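Local atomic coordinates of UPF0098 protein YbcL (Escherichia coli, PDB entry 1FUX), a protein that is of unknown function but belongs to the phosphatidylethanolamine-binding protein family, is a bacterial homologue of a Raf kinase inhibitor protein and probably acts in the periplasm. Residues 3-8 with 34-39; 8-13 with 155-160. One frame throughout, in Å; residues are numbered along the deposited sequence.

Interaction 1 (3-8 with 34-39); sequences FQVTSN and PSLTWS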
loop_
_atom_site.group_PDB
_atom_site.type_symbol
_atom_site.label_atom_id
_atom_site.label_comp_id
_atom_site.label_asym_id
_atom_site.label_seq_id
_atom_site.Cartn_x
_atom_site.Cartn_y
_atom_site.Cartn_z
ATOM N N PHE A 3 -14.292 18.996 14.177
ATOM C CA PHE A 3 -14.370 17.509 14.285
ATOM C C PHE A 3 -13.260 16.963 15.149
ATOM O O PHE A 3 -12.089 17.292 14.951
ATOM C CB PHE A 3 -14.432 16.842 12.940
ATOM C CG PHE A 3 -14.721 15.374 12.852
ATOM C CD1 PHE A 3 -15.847 14.798 13.422
ATOM C CD2 PHE A 3 -13.845 14.532 12.182
ATOM C CE1 PHE A 3 -16.158 13.465 13.310
ATOM C CE2 PHE A 3 -14.140 13.187 12.065
ATOM C CZ PHE A 3 -15.280 12.626 12.618
ATOM N N GLN A 4 -13.564 16.167 16.193
ATOM C CA GLN A 4 -12.555 15.731 17.133
ATOM C C GLN A 4 -12.678 14.225 17.471
ATOM O O GLN A 4 -13.735 13.702 17.194
ATOM C CB GLN A 4 -12.677 16.519 18.461
ATOM C CG GLN A 4 -12.334 17.999 18.436
ATOM C CD GLN A 4 -13.196 18.825 19.390
ATOM O OE1 GLN A 4 -13.138 18.584 20.581
ATOM N NE2 GLN A 4 -13.977 19.752 18.853
ATOM N N VAL A 5 -11.624 13.648 17.945
ATOM C CA VAL A 5 -11.607 12.217 18.338
ATOM C C VAL A 5 -10.760 12.087 19.587
ATOM O O VAL A 5 -9.756 12.779 19.796
ATOM C CB VAL A 5 -11.118 11.271 17.234
ATOM C CG1 VAL A 5 -9.717 11.589 16.789
ATOM C CG2 VAL A 5 -11.210 9.798 17.687
ATOM N N THR A 6 -11.157 11.179 20.502
ATOM C CA THR A 6 -10.435 10.894 21.713
ATOM C C THR A 6 -10.268 9.360 21.889
ATOM O O THR A 6 -10.962 8.636 21.186
ATOM C CB THR A 6 -11.186 11.351 22.986
ATOM O OG1 THR A 6 -12.457 10.690 23.091
ATOM C CG2 THR A 6 -11.447 12.850 22.903
ATOM N N SER A 7 -9.418 8.978 22.825
ATOM C CA SER A 7 -9.242 7.546 23.083
ATOM C C SER A 7 -8.855 7.374 24.558
ATOM O O SER A 7 -8.060 8.104 25.134
ATOM C CB SER A 7 -8.198 6.847 22.193
ATOM O OG SER A 7 -7.944 5.530 22.729
ATOM N N ASN A 8 -9.294 6.231 25.097
ATOM C CA ASN A 8 -8.944 5.897 26.484
ATOM C C ASN A 8 -7.620 5.146 26.551
ATOM O O ASN A 8 -6.973 5.021 27.604
ATOM C CB ASN A 8 -10.060 5.016 27.066
ATOM C CG ASN A 8 -11.468 5.521 26.931
ATOM O OD1 ASN A 8 -11.812 6.646 27.342
ATOM N ND2 ASN A 8 -12.411 4.728 26.400
ATOM N N PRO A 34 -7.289 0.122 19.621
ATOM C CA PRO A 34 -7.774 0.969 20.725
ATOM C C PRO A 34 -9.149 1.540 20.482
ATOM O O PRO A 34 -9.628 1.714 19.346
ATOM C CB PRO A 34 -6.681 2.053 20.716
ATOM C CG PRO A 34 -6.460 2.254 19.238
ATOM C CD PRO A 34 -6.314 0.818 18.726
ATOM N N SER A 35 -9.865 1.903 21.581
ATOM C CA SER A 35 -11.157 2.539 21.417
ATOM C C SER A 35 -10.918 3.958 20.868
ATOM O O SER A 35 -9.846 4.516 21.007
ATOM C CB SER A 35 -11.967 2.691 22.724
ATOM O OG SER A 35 -11.246 3.557 23.603
ATOM N N LEU A 36 -11.935 4.518 20.268
ATOM C CA LEU A 36 -11.968 5.865 19.692
ATOM C C LEU A 36 -13.390 6.423 19.840
ATOM O O LEU A 36 -14.389 5.763 19.560
ATOM C CB LEU A 36 -11.658 5.867 18.167
ATOM C CG LEU A 36 -10.248 5.343 17.822
ATOM C CD1 LEU A 36 -10.093 4.997 16.332
ATOM C CD2 LEU A 36 -9.154 6.325 18.222
ATOM N N THR A 37 -13.469 7.679 20.296
ATOM C CA THR A 37 -14.788 8.307 20.402
ATOM C C THR A 37 -14.679 9.701 19.692
ATOM O O THR A 37 -13.830 10.456 20.136
ATOM C CB THR A 37 -15.163 8.600 21.871
ATOM O OG1 THR A 37 -15.016 7.385 22.629
ATOM C CG2 THR A 37 -16.606 9.116 21.979
ATOM N N TRP A 38 -15.529 9.910 18.761
ATOM C CA TRP A 38 -15.465 11.210 18.068
ATOM C C TRP A 38 -16.662 12.100 18.357
ATOM O O TRP A 38 -17.782 11.642 18.641
ATOM C CB TRP A 38 -15.295 10.934 16.583
ATOM C CG TRP A 38 -16.214 9.990 15.910
ATOM C CD1 TRP A 38 -17.348 10.288 15.232
ATOM C CD2 TRP A 38 -16.065 8.555 15.776
ATOM N NE1 TRP A 38 -17.917 9.183 14.668
ATOM C CE2 TRP A 38 -17.121 8.090 15.002
ATOM C CE3 TRP A 38 -15.099 7.635 16.244
ATOM C CZ2 TRP A 38 -17.328 6.740 14.653
ATOM C CZ3 TRP A 38 -15.300 6.292 15.897
ATOM C CH2 TRP A 38 -16.393 5.841 15.118
ATOM N N SER A 39 -16.428 13.388 18.125
ATOM C CA SER A 39 -17.471 14.384 18.371
ATOM C C SER A 39 -17.287 15.553 17.418
ATOM O O SER A 39 -16.337 15.626 16.620
ATOM C CB SER A 39 -17.372 14.881 19.815
ATOM O OG SER A 39 -16.223 15.755 19.897
#
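Phe3 reaches over the end of strand 36-39 and meets both Trp38 and Ser39. Its CB keeps a looser distance from the partner strand; CG is anti to the backbone N (chi1 -171°), and the ring beyond it comes nearer. CG and CD1 come to the carbonyl oxygen of Ser39, with CD1 to O at 3.3 Å. CE1 moves on to the indole, 3.9 Å from Trp38 CD1, and CZ sits at that same atom at 4.1 Å. The two side chains lie side by side and point the same way, their ring planes meeting obliquely at 63°.

The strands themselves run antiparallel. Gln4 and Ser39 form a hydrogen-bonded pair, as do Thr6 and Thr37; in the latter, Thr6 N to Thr37 O is 2.8 Å. Between them Val5 and Trp38 make a non-hydrogen-bonded pair with CB atoms 4.2 Å apart. Val5 CG2 turns toward the earlier residue and packs on Leu36 CB at 4.0 Å.

Beyond the regular strand, Ser7 takes over with its side chain. OG, anti to the backbone N (chi1 169°), donates to Ser35 O at 2.8 Å and accepts from the N-H groups of Glu9 and Ile10. Three groups thus grip one hydroxyl, and the bond to Glu9 N makes an ST turn as the chain leaves the sheet.

Val5 and Trp38 share one face, which packs against Val124 of strand 118-127, whereas Gln4, Thr6, Thr37 and Ser39 occupy the other, largely open side. Strand 4-6 is, within the chain, an outermost strand of a small antiparallel sheet laid on a larger one, the two-sheet build of the phosphatidylethanolamine-binding protein fold.

Interaction 2 (8-13 with 155-160); sequences NEIKTG and AEITPV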
loop_
_atom_site.group_PDB
_atom_site.type_symbol
_atom_site.label_atom_id
_atom_site.label_comp_id
_atom_site.label_asym_id
_atom_site.label_seq_id
_atom_site.Cartn_x
_atom_site.Cartn_y
_atom_site.Cartn_z
ATOM N N ASN A 8 -9.294 6.231 25.097
ATOM C CA ASN A 8 -8.944 5.897 26.484
ATOM C C ASN A 8 -7.620 5.146 26.551
ATOM O O ASN A 8 -6.973 5.021 27.604
ATOM C CB ASN A 8 -10.060 5.016 27.066
ATOM C CG ASN A 8 -11.468 5.521 26.931
ATOM O OD1 ASN A 8 -11.812 6.646 27.342
ATOM N ND2 ASN A 8 -12.411 4.728 26.400
ATOM N N GLU A 9 -7.176 4.633 25.390
ATOM C CA GLU A 9 -5.958 3.852 25.329
ATOM C C GLU A 9 -4.772 4.473 24.603
ATOM O O GLU A 9 -3.642 4.030 24.828
ATOM C CB GLU A 9 -6.210 2.509 24.630
ATOM C CG GLU A 9 -7.184 1.568 25.309
ATOM C CD GLU A 9 -8.635 1.936 25.196
ATOM O OE1 GLU A 9 -9.122 2.437 24.172
ATOM O OE2 GLU A 9 -9.369 1.715 26.208
ATOM N N ILE A 10 -4.965 5.421 23.676
ATOM C CA ILE A 10 -3.799 5.976 22.998
ATOM C C ILE A 10 -3.809 7.504 23.110
ATOM O O ILE A 10 -4.879 8.093 23.309
ATOM C CB ILE A 10 -3.721 5.570 21.512
ATOM C CG1 ILE A 10 -4.966 6.024 20.757
ATOM C CG2 ILE A 10 -3.500 4.050 21.419
ATOM C CD1 ILE A 10 -4.910 5.972 19.232
ATOM N N LYS A 11 -2.629 8.069 22.961
ATOM C CA LYS A 11 -2.509 9.531 23.057
ATOM C C LYS A 11 -1.403 10.054 22.151
ATOM O O LYS A 11 -0.341 9.437 22.099
ATOM C CB LYS A 11 -2.133 9.873 24.504
ATOM C CG LYS A 11 -2.383 11.308 24.939
ATOM C CD LYS A 11 -2.740 11.333 26.440
ATOM C CE LYS A 11 -4.253 11.427 26.590
ATOM N NZ LYS A 11 -4.793 10.708 27.776
ATOM N N THR A 12 -1.609 11.204 21.518
ATOM C CA THR A 12 -0.539 11.724 20.641
ATOM C C THR A 12 0.801 11.841 21.327
ATOM O O THR A 12 0.987 12.397 22.421
ATOM C CB THR A 12 -1.025 13.066 20.066
ATOM O OG1 THR A 12 -2.165 12.829 19.239
ATOM C CG2 THR A 12 0.123 13.737 19.302
ATOM N N GLY A 13 1.848 11.322 20.689
ATOM C CA GLY A 13 3.224 11.309 21.072
ATOM C C GLY A 13 3.641 10.326 22.149
ATOM O O GLY A 13 4.797 10.257 22.512
ATOM N N ALA A 155 -10.194 13.865 11.958
ATOM C CA ALA A 155 -9.546 14.132 13.207
ATOM C C ALA A 155 -8.581 12.958 13.486
ATOM O O ALA A 155 -8.943 11.829 13.140
ATOM C CB ALA A 155 -10.515 14.222 14.385
ATOM N N GLU A 156 -7.486 13.225 14.125
ATOM C CA GLU A 156 -6.551 12.105 14.327
ATOM C C GLU A 156 -5.778 12.171 15.618
ATOM O O GLU A 156 -5.640 13.203 16.295
ATOM C CB GLU A 156 -5.641 12.101 13.076
ATOM C CG GLU A 156 -4.638 13.216 13.057
ATOM C CD GLU A 156 -4.010 13.485 11.702
ATOM O OE1 GLU A 156 -2.828 13.153 11.490
ATOM O OE2 GLU A 156 -4.715 14.063 10.842
ATOM N N ILE A 157 -5.346 10.990 16.078
ATOM C CA ILE A 157 -4.457 10.844 17.217
ATOM C C ILE A 157 -3.184 10.147 16.729
ATOM O O ILE A 157 -3.341 9.183 15.989
ATOM C CB ILE A 157 -5.016 9.950 18.354
ATOM C CG1 ILE A 157 -6.420 10.512 18.655
ATOM C CG2 ILE A 157 -4.102 10.008 19.562
ATOM C CD1 ILE A 157 -7.330 9.520 19.346
ATOM N N THR A 158 -2.021 10.592 17.142
ATOM C CA THR A 158 -0.771 10.019 16.648
ATOM C C THR A 158 0.203 9.555 17.712
ATOM O O THR A 158 1.251 10.176 18.000
ATOM C CB THR A 158 -0.076 11.093 15.751
ATOM O OG1 THR A 158 -0.988 11.628 14.788
ATOM C CG2 THR A 158 1.091 10.518 14.961
ATOM N N PRO A 159 -0.026 8.348 18.247
ATOM C CA PRO A 159 0.873 7.708 19.175
ATOM C C PRO A 159 2.132 7.258 18.445
ATOM O O PRO A 159 2.216 7.324 17.206
ATOM C CB PRO A 159 0.104 6.483 19.701
ATOM C CG PRO A 159 -0.930 6.192 18.648
ATOM C CD PRO A 159 -1.231 7.527 18.006
ATOM N N VAL A 160 3.132 6.874 19.238
ATOM C CA VAL A 160 4.425 6.479 18.668
ATOM C C VAL A 160 4.783 5.091 19.195
ATOM O O VAL A 160 4.152 4.624 20.145
ATOM C CB VAL A 160 5.563 7.459 19.004
ATOM C CG1 VAL A 160 5.303 8.847 18.405
ATOM C CG2 VAL A 160 5.762 7.655 20.506
#
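Thr158 O takes the shorter of the two hydrogen bonds in this contact, from Gly13 N at 3.0 Å. The N-H points almost straight at the oxygen (174°), yet it comes from above the carbonyl plane, 46° out of it. Thr12 CA-H adds a weaker contact to the same oxygen, so consecutive residues of the loop converge on one carbonyl.

The amide of Thr158 is held as well. Its N donates to Thr12 OG1 at 3.1 Å, a nearly linear bond, with OG1 beside the backbone N of Thr12 and anti to its carbonyl carbon (chi1 -64°). A threonine side chain thus supplies the acceptor for this amide on the side of the strand away from 118-127. This is the outer edge of the larger antiparallel sheet of the fold: strand 151-161 is its last strand within the chain, and the alternate residues Ile157 and Pro159 bond through their backbones to Phe122 and Tyr120 of strand 118-127. The loop carries the edge on, Glu14 and Leu16 pairing with Val160. Gly13 has a positive phi, a conformation that glycine adopts readily.

Apolar groups pack beside the polar bonds. Ile157 CG2 sits against the loop backbone, 3.4 Å from Thr12 N and close to Thr12 OG1 too. On the buried side, Ile10 extends its CD1 across both partners, reaching Ile157 CB at 4.1 Å and Pro159 CG at 4.0 Å. Its CB also meets that ring carbon, so the proline ring lies against the base as well as the tip of the isoleucine, while Phe122 touches both Ile10 and Pro159. Pro159 CB faces the carbonyl oxygen of Lys11 at 3.8 Å, and farther along Val160 CG2 comes to Gly13 O at 3.4 Å.

From the N terminus, the chain first lays down residues 3-8 and then, with Asn8 common to both contacts, residues 8-13. Interaction 1 closes a loop of 25 intervening residues when 34-39 returns beside the opening strand. Interaction 2 closes one of 141, when the last strand of the larger sheet arrives at 155-160. The segments alternate along the chain, so the two closures cross. The N-terminal run thereby borders the small sheet first and the edge of the larger one next, tying the two together. The contacts also touch directly: Ala155 CB packs on Val5 CG1, and Glu9 OE1 probably shares a hydrogen bond with Ser35 OG.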